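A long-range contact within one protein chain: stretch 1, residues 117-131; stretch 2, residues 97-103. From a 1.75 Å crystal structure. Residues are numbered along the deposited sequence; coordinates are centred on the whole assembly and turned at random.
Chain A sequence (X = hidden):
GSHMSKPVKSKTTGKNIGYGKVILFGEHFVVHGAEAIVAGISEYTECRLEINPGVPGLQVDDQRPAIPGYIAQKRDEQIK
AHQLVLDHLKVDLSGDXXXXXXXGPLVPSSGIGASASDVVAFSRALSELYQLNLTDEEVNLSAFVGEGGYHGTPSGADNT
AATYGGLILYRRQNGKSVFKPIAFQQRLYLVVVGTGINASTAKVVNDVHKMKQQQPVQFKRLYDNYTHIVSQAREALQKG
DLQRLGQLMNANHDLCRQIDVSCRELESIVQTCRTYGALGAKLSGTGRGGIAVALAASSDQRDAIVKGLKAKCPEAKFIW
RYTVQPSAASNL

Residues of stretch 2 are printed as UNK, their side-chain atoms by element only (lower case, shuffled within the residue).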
# COMPACT_ATOMS: atom_id res chain seq x y z
N SER A 117 6.83 -1.36 2.43
CA SER A 117 7.70 -1.94 1.38
C SER A 117 9.15 -1.83 1.79
O SER A 117 9.94 -2.77 1.56
CB SER A 117 7.51 -1.26 0.01
OG SER A 117 6.14 -0.94 -0.23
N ASP A 118 9.48 -0.69 2.41
CA ASP A 118 10.81 -0.43 3.00
C ASP A 118 11.16 -1.48 4.05
O ASP A 118 12.15 -2.22 3.87
CB ASP A 118 10.82 1.00 3.57
CG ASP A 118 12.16 1.42 4.18
OD1 ASP A 118 13.14 0.63 4.20
OD2 ASP A 118 12.31 2.56 4.66
N VAL A 119 10.36 -1.58 5.12
CA VAL A 119 10.69 -2.53 6.19
C VAL A 119 10.58 -3.98 5.73
O VAL A 119 11.31 -4.82 6.24
CB VAL A 119 9.94 -2.31 7.54
CG1 VAL A 119 10.45 -1.04 8.23
CG2 VAL A 119 8.41 -2.25 7.37
N VAL A 120 9.73 -4.27 4.75
CA VAL A 120 9.67 -5.64 4.24
C VAL A 120 10.98 -5.99 3.53
O VAL A 120 11.62 -6.99 3.85
CB VAL A 120 8.44 -5.89 3.33
CG1 VAL A 120 8.59 -7.19 2.56
CG2 VAL A 120 7.15 -5.91 4.18
N ALA A 121 11.39 -5.14 2.58
CA ALA A 121 12.62 -5.37 1.82
C ALA A 121 13.82 -5.53 2.76
O ALA A 121 14.64 -6.45 2.60
CB ALA A 121 12.84 -4.23 0.83
N PHE A 122 13.89 -4.66 3.76
CA PHE A 122 14.94 -4.68 4.79
C PHE A 122 14.98 -6.01 5.56
O PHE A 122 16.04 -6.60 5.71
CB PHE A 122 14.73 -3.48 5.74
CG PHE A 122 15.84 -3.26 6.73
CD1 PHE A 122 17.17 -3.53 6.41
CD2 PHE A 122 15.54 -2.79 8.01
CE1 PHE A 122 18.20 -3.31 7.37
CE2 PHE A 122 16.55 -2.56 8.97
CZ PHE A 122 17.88 -2.82 8.64
N SER A 123 13.82 -6.44 6.07
CA SER A 123 13.69 -7.71 6.78
C SER A 123 14.18 -8.88 5.95
O SER A 123 14.88 -9.76 6.45
CB SER A 123 12.25 -7.92 7.21
OG SER A 123 11.88 -6.93 8.17
N ARG A 124 13.79 -8.90 4.67
CA ARG A 124 14.23 -9.92 3.74
C ARG A 124 15.75 -9.90 3.53
O ARG A 124 16.39 -10.94 3.58
CB ARG A 124 13.49 -9.79 2.40
CG ARG A 124 12.01 -10.22 2.45
CD ARG A 124 11.39 -10.49 1.08
NE ARG A 124 9.96 -10.84 1.15
CZ ARG A 124 9.48 -12.01 1.55
NH1 ARG A 124 10.30 -12.99 1.95
NH2 ARG A 124 8.18 -12.20 1.57
N ALA A 125 16.32 -8.71 3.32
CA ALA A 125 17.78 -8.58 3.13
C ALA A 125 18.56 -9.00 4.37
O ALA A 125 19.61 -9.63 4.24
CB ALA A 125 18.15 -7.17 2.72
N LEU A 126 18.07 -8.63 5.55
CA LEU A 126 18.67 -9.06 6.81
C LEU A 126 18.61 -10.58 6.91
O LEU A 126 19.61 -11.23 7.29
CB LEU A 126 17.97 -8.40 8.01
CG LEU A 126 18.20 -6.89 8.18
CD1 LEU A 126 17.22 -6.31 9.24
CD2 LEU A 126 19.65 -6.59 8.59
N SER A 127 17.45 -11.15 6.57
CA SER A 127 17.32 -12.60 6.58
C SER A 127 18.41 -13.21 5.70
O SER A 127 19.07 -14.17 6.10
CB SER A 127 15.94 -13.05 6.09
OG SER A 127 15.84 -14.47 6.15
N GLU A 128 18.61 -12.64 4.51
CA GLU A 128 19.67 -13.14 3.65
C GLU A 128 21.03 -13.04 4.34
O GLU A 128 21.74 -14.04 4.47
CB GLU A 128 19.74 -12.45 2.30
CG GLU A 128 20.84 -13.06 1.43
CD GLU A 128 20.91 -12.56 0.01
OE1 GLU A 128 19.98 -11.88 -0.45
OE2 GLU A 128 21.92 -12.87 -0.66
N LEU A 129 21.39 -11.84 4.77
CA LEU A 129 22.76 -11.57 5.18
C LEU A 129 23.12 -12.32 6.45
O LEU A 129 24.24 -12.80 6.59
CB LEU A 129 22.96 -10.07 5.37
CG LEU A 129 24.43 -9.63 5.35
CD1 LEU A 129 24.83 -9.37 3.92
CD2 LEU A 129 24.59 -8.37 6.16
N TYR A 130 22.15 -12.43 7.35
CA TYR A 130 22.32 -13.15 8.61
C TYR A 130 21.87 -14.62 8.51
O TYR A 130 21.93 -15.38 9.50
CB TYR A 130 21.62 -12.39 9.75
CG TYR A 130 22.32 -11.06 10.03
CD1 TYR A 130 23.26 -10.96 11.04
CD2 TYR A 130 22.08 -9.93 9.23
CE1 TYR A 130 23.94 -9.75 11.28
CE2 TYR A 130 22.75 -8.73 9.45
CZ TYR A 130 23.69 -8.65 10.46
OH TYR A 130 24.33 -7.46 10.68
N GLN A 131 21.47 -15.02 7.31
CA GLN A 131 20.96 -16.37 7.01
C GLN A 131 19.95 -16.84 8.06
O GLN A 131 20.15 -17.86 8.73
CB GLN A 131 22.10 -17.40 6.85
CG GLN A 131 22.97 -17.22 5.61
CD GLN A 131 22.31 -17.69 4.34
OE1 GLN A 131 22.25 -18.89 4.07
NE2 GLN A 131 21.84 -16.74 3.53
N UNK A 97 29.27 -2.37 11.08
CA UNK A 97 27.92 -1.96 10.72
C UNK A 97 27.53 -2.53 9.37
O UNK A 97 28.09 -3.53 8.91
N UNK A 98 26.56 -1.87 8.74
CA UNK A 98 26.06 -2.26 7.44
C UNK A 98 25.90 -1.04 6.54
O UNK A 98 25.51 0.04 6.99
c UNK A 98 23.12 -4.75 8.45
c UNK A 98 24.57 -4.29 8.32
c UNK A 98 24.68 -2.95 7.57
c UNK A 98 25.39 -5.41 7.67
N UNK A 99 26.19 -1.22 5.26
CA UNK A 99 25.78 -0.26 4.27
C UNK A 99 24.50 -0.78 3.64
O UNK A 99 24.44 -1.94 3.24
c UNK A 99 26.87 -0.07 3.21
n UNK A 99 30.30 2.09 0.88
c UNK A 99 29.05 1.99 1.69
c UNK A 99 29.17 0.91 2.72
c UNK A 99 27.98 0.87 3.68
N UNK A 100 23.49 0.09 3.57
CA UNK A 100 22.16 -0.23 3.07
C UNK A 100 21.94 0.57 1.78
O UNK A 100 22.05 1.80 1.78
c UNK A 100 19.71 -0.32 3.83
c UNK A 100 21.12 0.14 4.13
c UNK A 100 16.89 -0.46 4.40
se UNK A 100 18.46 0.17 5.29
N UNK A 101 21.63 -0.12 0.69
CA UNK A 101 21.22 0.58 -0.53
C UNK A 101 19.73 0.36 -0.75
O UNK A 101 19.28 -0.78 -0.71
c UNK A 101 20.63 0.11 -3.82
c UNK A 101 21.81 2.50 -4.67
c UNK A 101 20.23 0.70 -5.04
c UNK A 101 20.81 1.89 -5.46
c UNK A 101 22.03 0.09 -1.73
c UNK A 101 22.19 1.91 -3.46
c UNK A 101 21.61 0.71 -3.03
N UNK A 102 18.96 1.44 -0.93
CA UNK A 102 17.50 1.25 -1.18
C UNK A 102 17.12 1.70 -2.57
O UNK A 102 17.37 2.85 -2.95
c UNK A 102 16.34 2.82 2.25
c UNK A 102 16.60 1.98 -0.14
c UNK A 102 15.20 1.33 -0.12
c UNK A 102 17.20 2.02 1.27
N UNK A 103 16.45 0.80 -3.30
CA UNK A 103 16.08 1.04 -4.70
C UNK A 103 14.73 0.48 -5.10
O UNK A 103 13.75 0.60 -4.36

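Position 97 opens the strand with backbone atoms alone and no side chain. That makes it Gly-97. A CB built here would point away from the helix and find nothing of stretch 1 nearby, so the residue adds no surface to the contact.

Position 98 carries four carbons, forked at the second, with CA-to-CB directed toward the helix. One carbon of the fork lies 3.4 Å from Leu-129 CD2 and 3.8 Å from Tyr-130 OH; the other lies 3.9 Å from Leu-126 CD2 and 3.7 Å from Tyr-130 OH. A fork at the second carbon identifies Leu-98. The branched end suits the place: CD2 meets Leu-129 and CD1 meets Leu-126, and both come close to Tyr-130 OH, with CD1 at the edge of the ring, near its plane. No other residue of the pair has as much area covered.

Position 99 has four carbons in a row ending in nitrogen, the pattern of lysine. Lys-99 is exposed, and its side chain comes no nearer to stretch 1 than 9.1 Å, from CB to Leu-129 CD2. Alternation along a strand places it out of reach of the helix, where a charged amine can remain in solvent.

Position 100 shows an unbranched chain of two carbons, selenium and a final carbon, which is selenomethionine, Met-100. CA-to-CB points toward the helix, and with all three chi angles t the chain is fully extended. Its SE stands 4.3 Å from the centroid of the Phe-122 ring and 23° off the ring normal, hence over the face. The terminal CE reaches Phe-122 CD1 at 3.7 Å and Asp-118 OD1 at 3.9 Å. A long, unbranched and polarizable side chain is well suited to lie over an aromatic face.

Position 101 has one carbon followed by a ring of six carbons, and is therefore Phe-101. Its side chain comes no closer to stretch 1 than 9.4 Å, from CB to Ala-125 CB, so its bulk plays no part in this packing.

Position 102 has four carbons, forked at the first, with one arm two carbons long: Ile-102. It points toward the helix, and its CD1 comes within 4.3 Å of Asp-118 OD1. The carboxylate oxygens of Asp-118 are hydrogen-bonded elsewhere in the structure, so this apolar neighbour does not leave them unsatisfied.

Position 103 again has no side-chain atoms and is Gly-103. A CB here would be crowded by Phe-101 CE2 at 3.1 Å, which fits the absence of a side chain.

The contact works by alternation. Residues 98, 100 and 102 face the helix and meet Leu-126, Phe-122 and Asp-118 in turn, a four-residue step on the helix for each two-residue step on the strand. The two elements run in broadly opposing directions, at 134°, with axes 10.3 Å apart at closest approach. No hydrogen bond crosses between them; apolar packing and the selenium-aromatic contact join the pair.

Stretch 2, residues 97-103: GLKMFIG
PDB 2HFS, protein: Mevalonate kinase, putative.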